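Local coordinates for protein EvdMO1 (Micromonospora carbonacea, PDB 5T39) that probably transfers a methyl group from S-adenosylmethionine to a sugar in everninomicin biosynthesis, this portion being the methyltransferase domain of a fused methyltransferase-oxidase, at residues L80-L85 / D145-A150; G151-V156 / I173-H178; E158-L163 / R214-A219; S220-L225 / I247-R252. All blocks are in the same frame, centred on the assembly; numbering follows the deposited sequence.

Overall arrangement
Interactions 1, 2 and 4 lie along the Rossmann-like sheet, and interaction 3 joins helix 159-169 to a smaller antiparallel sheet beside it. Interaction 1 is the most central and is fully buried. It pairs strands 78-82 and 146-150 by backbone bonds. Interaction 2 is partly buried and joins the loop after strand 146-150 to strand 172-180, mixing polar, water-mediated and aromatic contacts. Both touch SAH. Interactions 3 and 4 lie farther out, the centre of each about 15 Å from the centre of the chain, yet their touching residues are mostly buried. They share helix 218-228. Interaction 3 combines apolar packing with a water-bridged charge pair, whereas interaction 4 is wholly apolar.

Interaction 1 (L80-L85 / D145-A150); sequences LELGAL and DAVLCA. With SAH (S-adenosyl-L-homocysteine), chain B.
L82 holds CG anti to its carbonyl carbon (chi1 -56°), and V147 holds CG1 anti to its backbone N (chi1 176°). These torsions bring L82 CD1 to 3.8 Å from V147 CG1. The two residues sit on neighbouring parallel strands at the centre of the Rossmann-like methyltransferase sheet. Backbone bonds join the strands. L80 N donates to A146 O, L148 N to L80 O at 2.8 Å, and L82 N to L148 O at 2.9 Å. L80, L82, V147 and C149 form one face, which helix 159-169 covers. On the other face E81 and L148 lie side by side, and E81 CG is 4.1 Å from L148 CD2. Helix 88-94 covers this side, where E81 OE2 bonds T90 OG1. Past L82 the strands diverge. A water fills in there: it accepts from A150 N and lies 2.8 Å from L82 O, to which it can donate. G83 has positive phi, and a CB on it would clash with the ribose O4' of SAH. L85 lies against the ribose O3' and the CB of SAH. The amino N of SAH closes the end of the strand pair, donating to G83 O and to A150 O at 2.8 Å each.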
# COMPACT_ATOMS: atom_id res chain seq x y z
N LEU A 80 3.79 -4.34 -8.36
CA LEU A 80 2.39 -4.07 -8.04
C LEU A 80 2.34 -3.41 -6.68
O LEU A 80 2.86 -3.98 -5.71
CB LEU A 80 1.60 -5.38 -8.01
CG LEU A 80 0.12 -5.28 -7.63
CD1 LEU A 80 -0.64 -4.43 -8.63
CD2 LEU A 80 -0.48 -6.66 -7.52
N GLU A 81 1.72 -2.24 -6.58
CA GLU A 81 1.53 -1.55 -5.32
C GLU A 81 0.04 -1.55 -4.98
O GLU A 81 -0.79 -1.15 -5.80
CB GLU A 81 2.04 -0.11 -5.39
CG GLU A 81 1.74 0.66 -4.11
CD GLU A 81 1.96 2.12 -4.25
OE1 GLU A 81 1.90 2.80 -3.20
OE2 GLU A 81 2.15 2.59 -5.38
N LEU A 82 -0.29 -1.99 -3.77
CA LEU A 82 -1.67 -2.08 -3.32
C LEU A 82 -2.00 -0.95 -2.35
O LEU A 82 -1.33 -0.78 -1.33
CB LEU A 82 -1.91 -3.43 -2.65
CG LEU A 82 -1.56 -4.64 -3.52
CD1 LEU A 82 -1.81 -5.91 -2.76
CD2 LEU A 82 -2.34 -4.64 -4.82
N GLY A 83 -3.06 -0.21 -2.62
CA GLY A 83 -3.44 0.90 -1.76
C GLY A 83 -2.56 2.12 -1.95
O GLY A 83 -1.97 2.63 -0.99
N ALA A 84 -2.49 2.62 -3.19
CA ALA A 84 -1.51 3.63 -3.55
C ALA A 84 -1.79 5.03 -2.99
O ALA A 84 -0.89 5.88 -3.03
CB ALA A 84 -1.41 3.69 -5.07
N LEU A 85 -2.99 5.28 -2.47
CA LEU A 85 -3.32 6.56 -1.84
C LEU A 85 -3.11 7.73 -2.81
O LEU A 85 -3.82 7.82 -3.81
CB LEU A 85 -2.63 6.71 -0.48
CG LEU A 85 -2.96 7.94 0.37
CD1 LEU A 85 -4.45 8.23 0.39
CD2 LEU A 85 -2.42 7.76 1.78
N ASP A 145 7.43 -8.89 -10.24
CA ASP A 145 8.59 -9.32 -9.48
C ASP A 145 8.34 -9.22 -7.98
O ASP A 145 8.89 -10.01 -7.20
CB ASP A 145 9.78 -8.46 -9.87
CG ASP A 145 10.15 -8.64 -11.32
OD1 ASP A 145 10.42 -9.79 -11.71
OD2 ASP A 145 10.17 -7.66 -12.08
N ALA A 146 7.54 -8.26 -7.54
CA ALA A 146 7.25 -8.10 -6.13
C ALA A 146 6.03 -7.21 -5.99
O ALA A 146 5.68 -6.43 -6.89
CB ALA A 146 8.45 -7.52 -5.37
N VAL A 147 5.39 -7.35 -4.84
CA VAL A 147 4.19 -6.61 -4.46
C VAL A 147 4.52 -5.76 -3.24
O VAL A 147 5.08 -6.27 -2.26
CB VAL A 147 3.04 -7.57 -4.11
CG1 VAL A 147 1.82 -6.83 -3.63
CG2 VAL A 147 2.71 -8.45 -5.30
N LEU A 148 4.18 -4.48 -3.29
CA LEU A 148 4.23 -3.61 -2.12
C LEU A 148 2.84 -3.58 -1.51
O LEU A 148 1.87 -3.24 -2.20
CB LEU A 148 4.69 -2.20 -2.49
CG LEU A 148 4.68 -1.18 -1.35
CD1 LEU A 148 5.57 -1.62 -0.20
CD2 LEU A 148 5.10 0.19 -1.84
N CYS A 149 2.74 -3.95 -0.23
CA CYS A 149 1.47 -3.97 0.49
C CYS A 149 1.69 -3.31 1.85
O CYS A 149 1.98 -3.99 2.85
CB CYS A 149 0.97 -5.40 0.63
SG CYS A 149 -0.62 -5.53 1.46
N ALA A 150 1.60 -1.98 1.88
CA ALA A 150 1.86 -1.21 3.07
C ALA A 150 0.59 -0.48 3.48
O ALA A 150 -0.13 0.07 2.64
CB ALA A 150 2.99 -0.21 2.84
N SAH B . 0.00 2.40 1.05
CA SAH B . -0.01 3.77 1.56
CB SAH B . -1.40 4.21 1.99
CG SAH B . -2.00 3.37 3.11
SD SAH B . -3.61 4.00 3.65
C SAH B . 0.93 3.88 2.75
O SAH B . 1.16 4.98 3.26
OXT SAH B . 1.43 2.85 3.20
C5' SAH B . -4.67 2.77 2.86
C4' SAH B . -4.90 2.99 1.37
O4' SAH B . -5.51 1.81 0.85
C3' SAH B . -5.84 4.15 1.08
O3' SAH B . -5.46 4.86 -0.08
C2' SAH B . -7.17 3.44 0.91
O2' SAH B . -8.17 4.13 0.18
C1' SAH B . -6.73 2.15 0.23
N9 SAH B . -7.66 1.03 0.39
C8 SAH B . -8.32 0.65 1.53
N7 SAH B . -9.05 -0.46 1.29
C5 SAH B . -8.86 -0.77 -0.02
C6 SAH B . -9.37 -1.79 -0.83
N6 SAH B . -10.24 -2.70 -0.40
N1 SAH B . -8.97 -1.84 -2.13
C2 SAH B . -8.10 -0.90 -2.62
N3 SAH B . -7.59 0.12 -1.88
C4 SAH B . -7.99 0.15 -0.59
O HOH W 1 1.31 -0.61 -0.54

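Interaction 2 (G151-V156 / I173-H178); sequences GLLYHV and IYLSTH. With SAH (S-adenosyl-L-homocysteine), chain B.
L175 meets the loop first, its CD1 lying 4.2 Å from L153 CD2. Next, S176 offers its carbonyl oxygen to the loop backbone. G151 N donates to S176 O at 3.1 Å, tilted 31° from the carbonyl plane. A water also donates to S176 O and accepts from L153 N, so this one oxygen grips the loop twice. T177 OG1 touches L153 CB and lies in plane at the edge of the Y154 ring, 3.4 Å from CD1. The hydroxyl itself donates to H178 O. H178 ends the segment with an edge-to-face (T-shaped) stack. Its CD2 stands 3.5 Å above the centre of the Y154 ring, with the planes at 54°. Y154 CG sits between its backbone N and carbonyl carbon (chi1 53°), which turns the ring to the strand. A second water bridges Y154 OH and H178 NE2. A serine in place of Y154 would probably leave H178 CD2 without the ring face beneath it and the bridging water without its phenol partner. The same loop lines the SAH pocket: G151 O is 3.3 Å from SAH C5', and a CB on G151 would clash with SAH CG. L153 packs on helix 159-169. Strand 172-180 runs between strands 146-150 and 244-252, and W215 of strand 212-216 lies nearly parallel to the H178 ring.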
# COMPACT_ATOMS: atom_id res chain seq x y z
N GLY A 151 0.32 -0.46 4.78
CA GLY A 151 -0.79 0.33 5.26
C GLY A 151 -2.16 -0.15 4.82
O GLY A 151 -3.11 0.63 4.86
N LEU A 152 -2.29 -1.43 4.45
CA LEU A 152 -3.51 -1.91 3.81
C LEU A 152 -4.10 -3.15 4.48
O LEU A 152 -5.32 -3.32 4.50
CB LEU A 152 -3.24 -2.22 2.34
CG LEU A 152 -4.44 -2.73 1.52
CD1 LEU A 152 -5.59 -1.73 1.54
CD2 LEU A 152 -4.00 -3.02 0.10
N LEU A 153 -3.26 -4.05 5.00
CA LEU A 153 -3.75 -5.36 5.41
C LEU A 153 -4.79 -5.26 6.51
O LEU A 153 -5.65 -6.15 6.61
CB LEU A 153 -2.57 -6.23 5.85
CG LEU A 153 -2.88 -7.71 6.01
CD1 LEU A 153 -3.17 -8.38 4.70
CD2 LEU A 153 -1.75 -8.44 6.72
N TYR A 154 -4.71 -4.23 7.35
CA TYR A 154 -5.63 -4.01 8.45
C TYR A 154 -6.86 -3.20 8.03
O TYR A 154 -7.63 -2.76 8.90
CB TYR A 154 -4.91 -3.39 9.65
CG TYR A 154 -4.12 -2.15 9.33
CD1 TYR A 154 -2.82 -2.24 8.84
CD2 TYR A 154 -4.67 -0.89 9.50
CE1 TYR A 154 -2.10 -1.11 8.54
CE2 TYR A 154 -3.95 0.25 9.21
CZ TYR A 154 -2.66 0.13 8.72
OH TYR A 154 -1.94 1.26 8.42
N HIS A 155 -7.07 -3.03 6.73
CA HIS A 155 -8.26 -2.39 6.18
C HIS A 155 -9.15 -3.35 5.41
O HIS A 155 -10.08 -2.90 4.73
CB HIS A 155 -7.88 -1.22 5.26
CG HIS A 155 -7.23 -0.08 5.97
ND1 HIS A 155 -7.88 0.67 6.93
CD2 HIS A 155 -6.00 0.48 5.84
CE1 HIS A 155 -7.08 1.63 7.36
NE2 HIS A 155 -5.93 1.53 6.73
N VAL A 156 -8.92 -4.67 5.51
CA VAL A 156 -9.71 -5.65 4.79
C VAL A 156 -10.33 -6.65 5.76
O VAL A 156 -9.89 -6.82 6.90
CB VAL A 156 -8.92 -6.37 3.67
CG1 VAL A 156 -8.34 -5.34 2.68
CG2 VAL A 156 -7.83 -7.26 4.23
N ILE A 173 6.75 -10.22 -1.50
CA ILE A 173 5.89 -9.19 -0.91
C ILE A 173 6.69 -8.40 0.11
O ILE A 173 7.44 -8.96 0.91
CB ILE A 173 4.61 -9.79 -0.30
CG1 ILE A 173 3.62 -8.68 0.12
CG2 ILE A 173 4.93 -10.74 0.87
CD1 ILE A 173 2.27 -9.21 0.53
N TYR A 174 6.52 -7.08 0.08
CA TYR A 174 7.01 -6.18 1.12
C TYR A 174 5.76 -5.75 1.86
O TYR A 174 4.91 -5.04 1.30
CB TYR A 174 7.73 -4.99 0.49
CG TYR A 174 8.36 -4.02 1.46
CD1 TYR A 174 9.73 -4.00 1.65
CD2 TYR A 174 7.58 -3.12 2.17
CE1 TYR A 174 10.32 -3.10 2.52
CE2 TYR A 174 8.16 -2.21 3.03
CZ TYR A 174 9.53 -2.21 3.20
OH TYR A 174 10.15 -1.32 4.04
N LEU A 175 5.59 -6.24 3.08
CA LEU A 175 4.36 -6.10 3.85
C LEU A 175 4.64 -5.23 5.07
O LEU A 175 5.45 -5.60 5.91
CB LEU A 175 3.86 -7.47 4.29
CG LEU A 175 2.62 -7.47 5.18
CD1 LEU A 175 1.41 -6.98 4.39
CD2 LEU A 175 2.39 -8.85 5.75
N SER A 176 3.93 -4.12 5.19
CA SER A 176 3.98 -3.28 6.38
C SER A 176 2.56 -3.23 6.93
O SER A 176 1.64 -2.84 6.21
CB SER A 176 4.48 -1.89 6.02
OG SER A 176 4.51 -1.04 7.15
N THR A 177 2.38 -3.69 8.17
CA THR A 177 1.04 -3.81 8.72
C THR A 177 1.07 -3.73 10.24
O THR A 177 2.09 -4.01 10.88
CB THR A 177 0.39 -5.13 8.28
OG1 THR A 177 -0.99 -5.14 8.66
CG2 THR A 177 1.10 -6.35 8.85
N HIS A 178 -0.08 -3.39 10.80
CA HIS A 178 -0.33 -3.69 12.20
C HIS A 178 -0.82 -5.12 12.37
O HIS A 178 -1.35 -5.75 11.44
CB HIS A 178 -1.42 -2.78 12.76
CG HIS A 178 -1.07 -1.33 12.74
ND1 HIS A 178 0.03 -0.82 13.40
CD2 HIS A 178 -1.69 -0.27 12.16
CE1 HIS A 178 0.08 0.49 13.21
NE2 HIS A 178 -0.96 0.85 12.47
N SAH B . 0.00 2.40 1.05
CA SAH B . -0.01 3.77 1.56
CB SAH B . -1.40 4.21 1.99
CG SAH B . -2.00 3.37 3.11
SD SAH B . -3.61 4.00 3.65
C SAH B . 0.93 3.88 2.75
O SAH B . 1.16 4.98 3.26
OXT SAH B . 1.43 2.85 3.20
C5' SAH B . -4.67 2.77 2.86
C4' SAH B . -4.90 2.99 1.37
O4' SAH B . -5.51 1.81 0.85
C3' SAH B . -5.84 4.15 1.08
O3' SAH B . -5.46 4.86 -0.08
C2' SAH B . -7.17 3.44 0.91
O2' SAH B . -8.17 4.13 0.18
C1' SAH B . -6.73 2.15 0.23
N9 SAH B . -7.66 1.03 0.39
C8 SAH B . -8.32 0.65 1.53
N7 SAH B . -9.05 -0.46 1.29
C5 SAH B . -8.86 -0.77 -0.02
C6 SAH B . -9.37 -1.79 -0.83
N6 SAH B . -10.24 -2.70 -0.40
N1 SAH B . -8.97 -1.84 -2.13
C2 SAH B . -8.10 -0.90 -2.62
N3 SAH B . -7.59 0.12 -1.88
C4 SAH B . -7.99 0.15 -0.59
O HOH W 2 -0.40 -3.72 4.57
O HOH W 3 -2.25 3.15 10.59

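Interaction 3 (E158-L163 / R214-A219); sequences EPWALL and RWLDRA
L216 makes the main apolar contact with the start of helix 159-169, reaching P159 with one methyl and W160 with the other. Its CD1 is 3.8 Å from P159 CG. Its CD2 lies near the plane of the W160 ring at the edge, 4.0 Å from CE3. L216 has CG anti to its carbonyl carbon (chi1 -66°), which sends the branch toward the helix. A valine in its place would probably leave a gap beside the P159 ring and the W160 edge. P159 CG also rests 3.5 Å from R214 O. The R214 chain is extended from CG to NE and passes W160 obliquely, with CD 4.1 Å from CH2. The contact sets the first turn of helix 159-169 against strand 212-216. That strand belongs to a three-stranded antiparallel sheet, which follows strand 172-180 of the Rossmann-like core in the chain and precedes helix 218-228. W160 also stacks on Y192 of this small sheet. The polar interactions are indirect. E158 OE2 and R214 NH1 are 4.6 Å apart, beyond a salt bridge, and the oxygen lies well out of the guanidinium plane. A water joins them, donating to E158 OE2 at 2.7 Å and accepting from R214 NH1 at 2.8 Å. R214 NH1 also bonds R157 O, next to E158, the residue at the N-cap position of the helix.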
# COMPACT_ATOMS: atom_id res chain seq x y z
N GLU A 158 -10.63 -10.04 5.17
CA GLU A 158 -10.00 -11.36 5.11
C GLU A 158 -8.55 -11.17 4.72
O GLU A 158 -8.15 -11.40 3.57
CB GLU A 158 -10.74 -12.28 4.14
CG GLU A 158 -12.11 -12.63 4.64
CD GLU A 158 -13.19 -12.28 3.69
OE1 GLU A 158 -12.92 -11.53 2.72
OE2 GLU A 158 -14.33 -12.72 3.97
N PRO A 159 -7.71 -10.73 5.66
CA PRO A 159 -6.32 -10.41 5.31
C PRO A 159 -5.55 -11.59 4.72
O PRO A 159 -4.71 -11.39 3.84
CB PRO A 159 -5.73 -9.91 6.64
CG PRO A 159 -6.65 -10.42 7.69
CD PRO A 159 -8.01 -10.38 7.06
N TRP A 160 -5.82 -12.82 5.17
CA TRP A 160 -5.15 -13.98 4.59
C TRP A 160 -5.42 -14.09 3.09
O TRP A 160 -4.55 -14.56 2.35
CB TRP A 160 -5.59 -15.27 5.31
CG TRP A 160 -7.07 -15.39 5.42
CD1 TRP A 160 -7.92 -15.97 4.53
CD2 TRP A 160 -7.89 -14.86 6.47
NE1 TRP A 160 -9.21 -15.85 4.97
CE2 TRP A 160 -9.22 -15.17 6.16
CE3 TRP A 160 -7.61 -14.18 7.66
CZ2 TRP A 160 -10.28 -14.80 6.99
CZ3 TRP A 160 -8.64 -13.82 8.47
CH2 TRP A 160 -9.97 -14.12 8.13
N ALA A 161 -6.60 -13.68 2.64
CA ALA A 161 -6.94 -13.77 1.23
C ALA A 161 -6.18 -12.74 0.41
O ALA A 161 -5.86 -12.99 -0.75
CB ALA A 161 -8.44 -13.63 1.05
N LEU A 162 -5.92 -11.56 0.98
CA LEU A 162 -5.10 -10.58 0.28
C LEU A 162 -3.68 -11.11 0.09
O LEU A 162 -3.07 -10.92 -0.97
CB LEU A 162 -5.12 -9.25 1.04
CG LEU A 162 -4.38 -8.11 0.35
CD1 LEU A 162 -4.92 -7.88 -1.05
CD2 LEU A 162 -4.49 -6.85 1.20
N LEU A 163 -3.14 -11.80 1.10
CA LEU A 163 -1.83 -12.39 0.96
C LEU A 163 -1.82 -13.47 -0.11
O LEU A 163 -0.87 -13.57 -0.89
CB LEU A 163 -1.35 -12.92 2.31
CG LEU A 163 -1.21 -11.87 3.40
CD1 LEU A 163 -0.86 -12.52 4.72
CD2 LEU A 163 -0.19 -10.79 3.06
N ARG A 214 -10.66 -7.21 9.84
CA ARG A 214 -10.14 -8.18 10.78
C ARG A 214 -8.64 -8.01 10.90
O ARG A 214 -7.92 -8.05 9.90
CB ARG A 214 -10.46 -9.62 10.38
CG ARG A 214 -11.92 -9.94 10.51
CD ARG A 214 -12.22 -11.39 10.20
NE ARG A 214 -13.63 -11.73 10.33
CZ ARG A 214 -14.53 -11.57 9.38
NH1 ARG A 214 -14.20 -11.03 8.22
NH2 ARG A 214 -15.79 -11.92 9.59
N TRP A 215 -8.17 -7.82 12.13
CA TRP A 215 -6.75 -7.87 12.43
C TRP A 215 -6.39 -9.29 12.85
O TRP A 215 -7.22 -10.02 13.38
CB TRP A 215 -6.41 -6.92 13.58
CG TRP A 215 -6.50 -5.46 13.30
CD1 TRP A 215 -7.39 -4.81 12.50
CD2 TRP A 215 -5.66 -4.46 13.86
NE1 TRP A 215 -7.15 -3.45 12.53
CE2 TRP A 215 -6.09 -3.21 13.36
CE3 TRP A 215 -4.58 -4.49 14.74
CZ2 TRP A 215 -5.47 -2.02 13.71
CZ3 TRP A 215 -3.98 -3.31 15.09
CH2 TRP A 215 -4.42 -2.09 14.58
N LEU A 216 -5.14 -9.67 12.62
CA LEU A 216 -4.61 -10.97 12.99
C LEU A 216 -3.75 -10.85 14.24
O LEU A 216 -3.12 -9.82 14.47
CB LEU A 216 -3.76 -11.53 11.85
CG LEU A 216 -4.57 -11.85 10.58
CD1 LEU A 216 -3.69 -12.02 9.38
CD2 LEU A 216 -5.39 -13.10 10.76
N ASP A 217 -3.70 -11.92 15.04
CA ASP A 217 -2.61 -12.02 16.01
C ASP A 217 -1.32 -12.42 15.28
O ASP A 217 -1.32 -12.70 14.08
CB ASP A 217 -2.97 -12.91 17.21
CG ASP A 217 -3.12 -14.38 16.87
OD1 ASP A 217 -2.95 -14.78 15.70
OD2 ASP A 217 -3.42 -15.16 17.83
N ARG A 218 -0.20 -12.40 16.00
CA ARG A 218 1.08 -12.60 15.32
C ARG A 218 1.16 -13.99 14.71
O ARG A 218 1.61 -14.14 13.57
CB ARG A 218 2.25 -12.37 16.27
CG ARG A 218 3.55 -12.14 15.51
CD ARG A 218 4.74 -12.02 16.45
NE ARG A 218 5.96 -11.58 15.77
CZ ARG A 218 6.79 -12.37 15.09
NH1 ARG A 218 6.57 -13.68 15.00
NH2 ARG A 218 7.88 -11.85 14.54
N ALA A 219 0.78 -15.01 15.47
CA ALA A 219 0.88 -16.37 14.95
C ALA A 219 0.03 -16.52 13.70
O ALA A 219 0.43 -17.20 12.75
CB ALA A 219 0.44 -17.38 16.01
O HOH W 4 -15.77 -11.35 5.87

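Interaction 4 (S220-L225 / I247-R252); sequences SLFAAL and IVVVGR
Helix 218-228 packs on the Rossmann-like sheet here, against strand 244-252, where I247 meets L221 and F222. This strand is antiparallel to both its neighbours, 172-180 and 232-239. The sheet order 3-2-1-4-5-7-6 is that of class I methyltransferases. The axes of 220-225 and 247-252 run 28° apart, 10.9 Å at their closest, so side chains fill the space between them. The whole contact is apolar. L221 CD2 slides past I247 CG2 at 3.9 Å, the two side chains pointing in opposite directions. I247 has CG1 anti to its backbone N (chi1 -160°) and extends from there. This carries CD1 to the edge of the F222 ring, near the ring plane and 3.8 Å from CE2. F222 CZ reaches farther along the strand and lies 4.5 Å from V249 CG1. The side chains of I247 and V249 face the helix. V248 lies on the other side of the sheet and packs on Y174 and S176. L163 of helix 159-169 touches both A224 and L225 and joins the two helices. I233 of strand 232-239 packs on F222 and L225. L225 and V249 reach toward each other tip to tip, with L225 CD1 4.1 Å from V249 CG2.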
# COMPACT_ATOMS: atom_id res chain seq x y z
N SER A 220 -1.16 -15.92 13.69
CA SER A 220 -2.02 -16.06 12.53
C SER A 220 -1.50 -15.28 11.34
O SER A 220 -1.68 -15.71 10.20
CB SER A 220 -3.45 -15.64 12.87
OG SER A 220 -3.99 -16.50 13.86
N LEU A 221 -0.87 -14.12 11.57
CA LEU A 221 -0.23 -13.39 10.48
C LEU A 221 0.85 -14.23 9.83
O LEU A 221 0.92 -14.34 8.60
CB LEU A 221 0.34 -12.07 11.00
CG LEU A 221 1.15 -11.28 9.98
CD1 LEU A 221 0.31 -10.89 8.78
CD2 LEU A 221 1.77 -10.06 10.64
N PHE A 222 1.72 -14.84 10.64
CA PHE A 222 2.79 -15.66 10.07
C PHE A 222 2.23 -16.91 9.41
O PHE A 222 2.71 -17.31 8.34
CB PHE A 222 3.85 -15.96 11.13
CG PHE A 222 4.84 -14.84 11.29
CD1 PHE A 222 6.13 -14.96 10.80
CD2 PHE A 222 4.48 -13.64 11.88
CE1 PHE A 222 7.04 -13.92 10.91
CE2 PHE A 222 5.38 -12.59 11.96
CZ PHE A 222 6.66 -12.73 11.48
N ALA A 223 1.20 -17.52 10.00
CA ALA A 223 0.57 -18.66 9.35
C ALA A 223 -0.05 -18.27 8.02
O ALA A 223 0.05 -19.01 7.04
CB ALA A 223 -0.48 -19.29 10.27
N ALA A 224 -0.70 -17.11 7.96
CA ALA A 224 -1.33 -16.66 6.72
C ALA A 224 -0.30 -16.41 5.63
O ALA A 224 -0.52 -16.73 4.46
CB ALA A 224 -2.16 -15.41 6.98
N LEU A 225 0.86 -15.85 6.01
CA LEU A 225 1.94 -15.68 5.05
C LEU A 225 2.41 -17.03 4.53
O LEU A 225 2.54 -17.23 3.32
CB LEU A 225 3.11 -14.94 5.71
CG LEU A 225 2.91 -13.43 5.80
CD1 LEU A 225 3.82 -12.85 6.85
CD2 LEU A 225 3.14 -12.78 4.44
N ILE A 247 4.67 -4.19 12.23
CA ILE A 247 5.69 -5.07 11.66
C ILE A 247 5.88 -4.72 10.18
O ILE A 247 4.95 -4.34 9.47
CB ILE A 247 5.34 -6.56 11.89
CG1 ILE A 247 6.57 -7.46 11.74
CG2 ILE A 247 4.20 -7.01 10.97
CD1 ILE A 247 6.32 -8.90 12.16
N VAL A 248 7.13 -4.88 9.74
CA VAL A 248 7.49 -4.83 8.33
C VAL A 248 8.23 -6.12 8.03
O VAL A 248 9.24 -6.42 8.68
CB VAL A 248 8.36 -3.61 7.98
CG1 VAL A 248 8.66 -3.58 6.49
CG2 VAL A 248 7.69 -2.31 8.43
N VAL A 249 7.74 -6.87 7.05
CA VAL A 249 8.38 -8.12 6.68
C VAL A 249 8.51 -8.18 5.17
O VAL A 249 7.74 -7.58 4.42
CB VAL A 249 7.64 -9.38 7.16
CG1 VAL A 249 7.39 -9.33 8.64
CG2 VAL A 249 6.34 -9.60 6.43
N VAL A 250 9.50 -8.95 4.73
CA VAL A 250 9.64 -9.36 3.35
C VAL A 250 9.30 -10.84 3.29
O VAL A 250 9.92 -11.65 3.98
CB VAL A 250 11.06 -9.11 2.83
CG1 VAL A 250 11.17 -9.58 1.40
CG2 VAL A 250 11.43 -7.65 2.97
N GLY A 251 8.30 -11.19 2.50
CA GLY A 251 7.93 -12.57 2.27
C GLY A 251 8.41 -13.01 0.89
O GLY A 251 8.27 -12.26 -0.09
N ARG A 252 8.96 -14.21 0.83
CA ARG A 252 9.44 -14.77 -0.42
C ARG A 252 8.89 -16.18 -0.58
O ARG A 252 8.97 -17.01 0.34
CB ARG A 252 10.96 -14.78 -0.46
CG ARG A 252 11.55 -13.38 -0.42
CD ARG A 252 13.07 -13.43 -0.44
NE ARG A 252 13.71 -12.12 -0.59
CZ ARG A 252 14.10 -11.33 0.40
NH1 ARG A 252 13.89 -11.69 1.67
NH2 ARG A 252 14.72 -10.19 0.12